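Local atomic coordinates of tRNA (uracil(54)-C(5))-methyltransferase (PDB entry 2JJQ), a protein that catalyses the S-adenosyl-L-methionine-dependent methylation of uridine 54 in tRNA to 5-methyluridine. Residues Leu258-Tyr263 with Ile306-Arg311; Val315-Asn321 with Ala339-Ser345. All coordinates share one frame; numbering follows the deposited sequence.

How the contacts relate
Both contacts lie in the C-terminal methyltransferase region, with centres about 17 Å apart, and both are partly buried. Contact 1 sets the hairpin end at 258-263 against helix 303-310 through side chains: an apolar centre of valine, isoleucine and tyrosine, with charged groups towards solvent. Contact 2 is main-chain chemistry, two parallel strands bonded through their backbones, whose C-terminal ends carry groups that meet S-adenosyl-L-homocysteine. Helix 303-310 and the strands of contact 2 meet through apolar side chains: Ile306 CG1 lies 4.0 Å from Phe341 CZ, and Ala309 CB 3.9 Å from Ala339 CB. Helix 303-310 leads directly into strand 314-319, so the contacts follow one another along the chain.

Contact 1 of 2, residues Leu258-Tyr263 with Ile306-Arg311; sequences LDDVDY and IYLAKR
Tyr307 and Val261 meet at about a right angle where a two-residue type II' beta turn, Leu258 to Val261, joins two antiparallel strands into a hairpin that packs on helix 303-310. Strand 261-263 runs nearly antiparallel to helix segment 306-310 (153°), the axes 9.0 Å apart. Tyr307 extends from the helix towards the turn because chi1 (-172°) sets CG opposite the backbone N. Its CB meets Tyr263 OH, whose hydrogen bond goes to Thr303 O. CD1 then touches Val261 CG2 at 3.6 Å, and CE1 approaches Leu258 O, which lies in the ring plane at the edge. The hydroxyl at the tip donates to the anti lone pair of Asp259 OD2 at 2.7 Å, while Asp259 OD1 forms a salt bridge with Arg283 of helix 275-288.

The two methyls of Val261 diverge: CG1 packs on Ile306 CG2 at 3.6 Å, and CG2 also reaches Lys310 CB. Farther out, Arg311 NH1 donates to the syn lone pair of Asp260 OD2 at 3.2 Å, part of a salt bridge in which the positions of Asp260 OD1 and Arg311 NH2 are doubtful. Beside it, a water links Asp260 O at 2.9 Å to Lys310 NZ at 2.8 Å.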
loop_
_atom_site.group_PDB
_atom_site.type_symbol
_atom_site.label_atom_id
_atom_site.label_comp_id
_atom_site.label_asym_id
_atom_site.label_seq_id
_atom_site.Cartn_x
_atom_site.Cartn_y
_atom_site.Cartn_z
ATOM N N LEU A 258 4.588 -14.092 -7.144
ATOM C CA LEU A 258 5.610 -14.062 -6.068
ATOM C C LEU A 258 6.258 -15.423 -5.982
ATOM O O LEU A 258 5.619 -16.393 -5.587
ATOM C CB LEU A 258 4.930 -13.743 -4.721
ATOM C CG LEU A 258 4.057 -12.449 -4.745
ATOM C CD1 LEU A 258 3.659 -12.163 -3.241
ATOM C CD2 LEU A 258 4.805 -11.271 -5.344
ATOM N N ASP A 259 7.527 -15.489 -6.375
ATOM C CA ASP A 259 8.215 -16.776 -6.537
ATOM C C ASP A 259 7.428 -17.667 -7.536
ATOM O O ASP A 259 7.359 -17.352 -8.755
ATOM C CB ASP A 259 8.462 -17.421 -5.176
ATOM C CG ASP A 259 9.531 -16.688 -4.366
ATOM O OD1 ASP A 259 10.415 -16.013 -4.960
ATOM O OD2 ASP A 259 9.502 -16.775 -3.119
ATOM N N ASP A 260 6.808 -18.752 -7.064
ATOM C CA ASP A 260 6.050 -19.613 -7.969
ATOM C C ASP A 260 4.538 -19.491 -7.773
ATOM O O ASP A 260 3.774 -20.376 -8.221
ATOM C CB ASP A 260 6.466 -21.065 -7.763
ATOM C CG ASP A 260 6.323 -21.546 -6.312
ATOM O OD1 ASP A 260 6.170 -20.753 -5.367
ATOM O OD2 ASP A 260 6.400 -22.774 -6.107
ATOM N N VAL A 261 4.092 -18.470 -7.024
ATOM C CA VAL A 261 2.658 -18.394 -6.715
ATOM C C VAL A 261 2.016 -17.249 -7.498
ATOM O O VAL A 261 2.543 -16.126 -7.422
ATOM C CB VAL A 261 2.483 -18.169 -5.188
ATOM C CG1 VAL A 261 1.031 -18.033 -4.851
ATOM C CG2 VAL A 261 3.144 -19.353 -4.401
ATOM N N ASP A 262 0.932 -17.511 -8.246
ATOM C CA ASP A 262 0.282 -16.480 -9.057
ATOM C C ASP A 262 -0.883 -15.887 -8.251
ATOM O O ASP A 262 -1.509 -16.604 -7.448
ATOM C CB ASP A 262 -0.268 -17.098 -10.340
ATOM C CG ASP A 262 0.800 -17.326 -11.403
ATOM O OD1 ASP A 262 1.947 -16.839 -11.280
ATOM O OD2 ASP A 262 0.450 -17.976 -12.397
ATOM N N TYR A 263 -1.157 -14.599 -8.463
ATOM C CA TYR A 263 -2.240 -13.897 -7.814
ATOM C C TYR A 263 -2.950 -13.074 -8.874
ATOM O O TYR A 263 -2.301 -12.273 -9.566
ATOM C CB TYR A 263 -1.740 -12.947 -6.741
ATOM C CG TYR A 263 -0.989 -13.621 -5.614
ATOM C CD1 TYR A 263 -1.676 -14.119 -4.525
ATOM C CD2 TYR A 263 0.402 -13.783 -5.660
ATOM C CE1 TYR A 263 -1.005 -14.747 -3.478
ATOM C CE2 TYR A 263 1.112 -14.420 -4.584
ATOM C CZ TYR A 263 0.373 -14.871 -3.499
ATOM O OH TYR A 263 0.984 -15.472 -2.424
ATOM N N ILE A 306 -2.185 -18.362 0.455
ATOM C CA ILE A 306 -2.018 -19.101 -0.776
ATOM C C ILE A 306 -0.552 -19.521 -0.904
ATOM O O ILE A 306 -0.261 -20.632 -1.349
ATOM C CB ILE A 306 -2.471 -18.305 -1.956
ATOM C CG1 ILE A 306 -4.010 -18.119 -1.872
ATOM C CG2 ILE A 306 -2.115 -19.025 -3.295
ATOM C CD1 ILE A 306 -4.489 -16.996 -2.735
ATOM N N TYR A 307 0.338 -18.608 -0.545
ATOM C CA TYR A 307 1.794 -18.862 -0.644
ATOM C C TYR A 307 2.102 -20.038 0.298
ATOM O O TYR A 307 2.835 -20.981 -0.033
ATOM C CB TYR A 307 2.590 -17.648 -0.234
ATOM C CG TYR A 307 4.063 -17.792 -0.506
ATOM C CD1 TYR A 307 4.596 -17.375 -1.750
ATOM C CD2 TYR A 307 4.932 -18.349 0.457
ATOM C CE1 TYR A 307 5.980 -17.491 -2.029
ATOM C CE2 TYR A 307 6.289 -18.470 0.163
ATOM C CZ TYR A 307 6.798 -18.074 -1.057
ATOM O OH TYR A 307 8.166 -18.226 -1.315
ATOM N N LEU A 308 1.541 -20.003 1.483
ATOM C CA LEU A 308 1.772 -21.043 2.418
ATOM C C LEU A 308 1.200 -22.386 1.947
ATOM O O LEU A 308 1.816 -23.437 2.174
ATOM C CB LEU A 308 1.225 -20.701 3.798
ATOM C CG LEU A 308 2.064 -19.661 4.558
ATOM C CD1 LEU A 308 1.491 -19.524 5.945
ATOM C CD2 LEU A 308 3.492 -20.054 4.680
ATOM N N ALA A 309 0.007 -22.365 1.361
ATOM C CA ALA A 309 -0.587 -23.580 0.788
ATOM C C ALA A 309 0.371 -24.143 -0.294
ATOM O O ALA A 309 0.591 -25.359 -0.390
ATOM C CB ALA A 309 -1.965 -23.247 0.166
ATOM N N LYS A 310 0.935 -23.284 -1.113
ATOM C CA LYS A 310 1.927 -23.725 -2.134
ATOM C C LYS A 310 3.158 -24.409 -1.488
ATOM O O LYS A 310 3.712 -25.401 -2.055
ATOM C CB LYS A 310 2.404 -22.559 -3.017
ATOM C CG LYS A 310 3.198 -23.057 -4.233
ATOM C CD LYS A 310 2.295 -23.474 -5.401
ATOM C CE LYS A 310 3.185 -23.825 -6.634
ATOM N NZ LYS A 310 2.273 -24.327 -7.679
ATOM N N ARG A 311 3.523 -23.930 -0.300
ATOM C CA ARG A 311 4.704 -24.443 0.463
ATOM C C ARG A 311 4.328 -25.720 1.249
ATOM O O ARG A 311 5.201 -26.363 1.890
ATOM C CB ARG A 311 5.172 -23.352 1.429
ATOM C CG ARG A 311 5.781 -22.140 0.765
ATOM C CD ARG A 311 6.988 -22.523 -0.084
ATOM N NE ARG A 311 6.745 -21.719 -1.265
ATOM C CZ ARG A 311 6.531 -22.101 -2.511
ATOM N NH1 ARG A 311 6.737 -23.336 -2.982
ATOM N NH2 ARG A 311 6.227 -21.135 -3.334
HETATM O O HOH W 1 1.308 -21.908 -8.651
#

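Contact 2 of 2, residues Val315-Asn321 with Ala339-Ser345; sequences VKGFDSN and AEFEVAS. With SAH (S-adenosyl-L-homocysteine), chain B.
Phe318 and Glu342 sit side by side on one face of two parallel strands, 315-319 and 339-343, in the Rossmann-like sheet of a class I methyltransferase. Their side chains cross obliquely, ring and carboxylate planes 42° apart; Phe318 CE1 touches Glu342 CB at 3.6 Å, and CD1 meets Ala344 CB. Glu342 bends at chi2 (-72°), which carries its carboxylate away from the ring to a salt bridge with Arg329. On the other face, the Phe341 ring packs directly on the glycine backbone, CD1 3.7 Å from Gly317 CA.

Five backbone hydrogen bonds join the strands, among them Gly317 N to Glu340 O at 2.8 Å; the one nearest the C-terminal ends, Ala344 N to Asp319 O, comes from above the carbonyl plane, 59° out of it.

Here Asp319 turns both carboxylate oxygens to the ribose of S-adenosyl-L-homocysteine: OD1 accepts from O2' at 2.7 Å and OD2 from O3' at 2.6 Å. OD1 also takes Asn321 N through its anti lone pair, an Asx turn, and OD2 takes Gly300 N, so four hydrogen bonds grip the carboxylate, two on each oxygen. Ser320 OG lies against the adenine, 3.0 Å from C4.

Asn321 then caps helix 322-335, the crossover of this beta-alpha-beta unit. That helix packs on Phe341 and Val343, strand 293-297 flanks 314-319, and strand 339-343 forms the sheet's outer edge within the chain.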
loop_
_atom_site.group_PDB
_atom_site.type_symbol
_atom_site.label_atom_id
_atom_site.label_comp_id
_atom_site.label_asym_id
_atom_site.label_seq_id
_atom_site.Cartn_x
_atom_site.Cartn_y
_atom_site.Cartn_z
ATOM N N VAL A 315 -4.106 -24.706 5.171
ATOM C CA VAL A 315 -4.422 -23.297 5.408
ATOM C C VAL A 315 -5.922 -23.048 5.360
ATOM O O VAL A 315 -6.605 -23.510 4.432
ATOM C CB VAL A 315 -3.781 -22.382 4.298
ATOM C CG1 VAL A 315 -4.178 -20.939 4.486
ATOM C CG2 VAL A 315 -2.258 -22.553 4.295
ATOM N N LYS A 316 -6.411 -22.312 6.352
ATOM C CA LYS A 316 -7.770 -21.782 6.301
ATOM C C LYS A 316 -7.603 -20.276 6.461
ATOM O O LYS A 316 -6.828 -19.839 7.292
ATOM C CB LYS A 316 -8.555 -22.330 7.466
ATOM C CG LYS A 316 -8.865 -23.859 7.323
ATOM C CD LYS A 316 -9.775 -24.292 8.462
ATOM C CE LYS A 316 -10.274 -25.747 8.270
ATOM N NZ LYS A 316 -10.671 -26.234 9.633
ATOM N N GLY A 317 -8.332 -19.484 5.698
ATOM C CA GLY A 317 -8.243 -18.042 5.855
ATOM C C GLY A 317 -9.633 -17.447 5.967
ATOM O O GLY A 317 -10.622 -18.030 5.492
ATOM N N PHE A 318 -9.696 -16.294 6.601
ATOM C CA PHE A 318 -10.961 -15.582 6.765
ATOM C C PHE A 318 -10.769 -14.077 6.574
ATOM O O PHE A 318 -9.739 -13.503 6.939
ATOM C CB PHE A 318 -11.483 -15.743 8.186
ATOM C CG PHE A 318 -11.886 -17.176 8.550
ATOM C CD1 PHE A 318 -13.165 -17.619 8.313
ATOM C CD2 PHE A 318 -10.990 -18.013 9.192
ATOM C CE1 PHE A 318 -13.556 -18.902 8.666
ATOM C CE2 PHE A 318 -11.350 -19.332 9.541
ATOM C CZ PHE A 318 -12.632 -19.778 9.279
ATOM N N ASP A 319 -11.814 -13.412 6.101
ATOM C CA ASP A 319 -11.790 -11.975 5.942
ATOM C C ASP A 319 -13.260 -11.539 5.872
ATOM O O ASP A 319 -14.125 -12.324 5.434
ATOM C CB ASP A 319 -11.062 -11.616 4.643
ATOM C CG ASP A 319 -10.663 -10.130 4.583
ATOM O OD1 ASP A 319 -11.531 -9.260 4.294
ATOM O OD2 ASP A 319 -9.453 -9.851 4.757
ATOM N N SER A 320 -13.558 -10.318 6.295
ATOM C CA SER A 320 -14.967 -9.869 6.294
ATOM C C SER A 320 -15.377 -9.377 4.905
ATOM O O SER A 320 -16.564 -9.146 4.623
ATOM C CB SER A 320 -15.154 -8.767 7.364
ATOM O OG SER A 320 -14.341 -7.639 7.102
ATOM N N ASN A 321 -14.414 -9.186 4.012
ATOM C CA ASN A 321 -14.741 -8.715 2.665
ATOM C C ASN A 321 -15.067 -9.853 1.685
ATOM O O ASN A 321 -14.172 -10.616 1.298
ATOM C CB ASN A 321 -13.579 -7.863 2.088
ATOM C CG ASN A 321 -13.984 -7.087 0.807
ATOM O OD1 ASN A 321 -14.044 -7.632 -0.247
ATOM N ND2 ASN A 321 -14.277 -5.792 0.946
ATOM N N ALA A 339 -6.605 -25.025 -0.125
ATOM C CA ALA A 339 -6.721 -24.130 1.042
ATOM C C ALA A 339 -8.182 -23.690 1.006
ATOM O O ALA A 339 -8.817 -23.727 -0.073
ATOM C CB ALA A 339 -5.808 -22.924 0.909
ATOM N N GLU A 340 -8.725 -23.288 2.153
ATOM C CA GLU A 340 -10.123 -22.880 2.204
ATOM C C GLU A 340 -10.174 -21.442 2.756
ATOM O O GLU A 340 -9.439 -21.123 3.710
ATOM C CB GLU A 340 -10.889 -23.872 3.091
ATOM C CG GLU A 340 -12.125 -23.417 3.779
ATOM C CD GLU A 340 -12.780 -24.564 4.633
ATOM O OE1 GLU A 340 -12.551 -25.778 4.304
ATOM O OE2 GLU A 340 -13.506 -24.247 5.635
ATOM N N PHE A 341 -10.982 -20.595 2.116
ATOM C CA PHE A 341 -11.246 -19.211 2.542
ATOM C C PHE A 341 -12.737 -18.984 2.768
ATOM O O PHE A 341 -13.568 -19.460 1.995
ATOM C CB PHE A 341 -10.681 -18.188 1.547
ATOM C CG PHE A 341 -9.174 -18.223 1.459
ATOM C CD1 PHE A 341 -8.386 -17.355 2.243
ATOM C CD2 PHE A 341 -8.564 -19.148 0.635
ATOM C CE1 PHE A 341 -6.979 -17.402 2.169
ATOM C CE2 PHE A 341 -7.110 -19.212 0.531
ATOM C CZ PHE A 341 -6.354 -18.340 1.311
ATOM N N GLU A 342 -13.061 -18.260 3.817
ATOM C CA GLU A 342 -14.444 -18.025 4.208
ATOM C C GLU A 342 -14.609 -16.586 4.741
ATOM O O GLU A 342 -13.672 -15.970 5.272
ATOM C CB GLU A 342 -14.847 -19.034 5.305
ATOM C CG GLU A 342 -14.633 -20.520 4.894
ATOM C CD GLU A 342 -15.640 -21.024 3.839
ATOM O OE1 GLU A 342 -16.513 -20.231 3.387
ATOM O OE2 GLU A 342 -15.563 -22.217 3.437
ATOM N N VAL A 343 -15.810 -16.035 4.566
ATOM C CA VAL A 343 -16.072 -14.689 5.040
ATOM C C VAL A 343 -16.472 -14.781 6.498
ATOM O O VAL A 343 -17.406 -15.535 6.858
ATOM C CB VAL A 343 -17.212 -14.061 4.227
ATOM C CG1 VAL A 343 -17.639 -12.695 4.871
ATOM C CG2 VAL A 343 -16.801 -13.928 2.778
ATOM N N ALA A 344 -15.754 -14.083 7.345
ATOM C CA ALA A 344 -16.086 -14.009 8.777
ATOM C C ALA A 344 -15.484 -12.733 9.334
ATOM O O ALA A 344 -14.498 -12.203 8.807
ATOM C CB ALA A 344 -15.568 -15.188 9.503
ATOM N N SER A 345 -16.092 -12.239 10.407
ATOM C CA SER A 345 -15.604 -11.098 11.135
ATOM C C SER A 345 -14.647 -11.542 12.242
ATOM O O SER A 345 -14.847 -12.609 12.849
ATOM C CB SER A 345 -16.808 -10.416 11.814
ATOM O OG SER A 345 -16.387 -9.405 12.702
HETATM N N SAH B . -3.310 -10.101 4.467
HETATM C CA SAH B . -4.037 -9.275 3.448
HETATM C CB SAH B . -4.150 -7.819 3.898
HETATM C CG SAH B . -5.011 -7.645 5.129
HETATM S SD SAH B . -5.606 -5.945 5.119
HETATM C C SAH B . -3.231 -9.297 2.170
HETATM O O SAH B . -3.657 -8.858 1.090
HETATM O OXT SAH B . -2.094 -9.744 2.210
HETATM C "C5'" SAH B . -6.736 -6.085 6.481
HETATM C "C4'" SAH B . -7.938 -6.963 6.086
HETATM O "O4'" SAH B . -8.964 -6.961 7.113
HETATM C "C3'" SAH B . -8.652 -6.519 4.810
HETATM O "O3'" SAH B . -8.556 -7.579 3.837
HETATM C "C2'" SAH B . -10.108 -6.238 5.262
HETATM O "O2'" SAH B . -11.130 -6.620 4.336
HETATM C "C1'" SAH B . -10.258 -7.083 6.492
HETATM N N9 SAH B . -11.098 -6.590 7.578
HETATM C C8 SAH B . -11.279 -5.309 7.981
HETATM N N7 SAH B . -12.039 -5.307 9.109
HETATM C C5 SAH B . -12.308 -6.580 9.441
HETATM C C6 SAH B . -13.044 -7.281 10.514
HETATM N N6 SAH B . -13.653 -6.525 11.461
HETATM N N1 SAH B . -13.069 -8.653 10.470
HETATM C C2 SAH B . -12.453 -9.369 9.504
HETATM N N3 SAH B . -11.786 -8.781 8.501
HETATM C C4 SAH B . -11.678 -7.432 8.438
#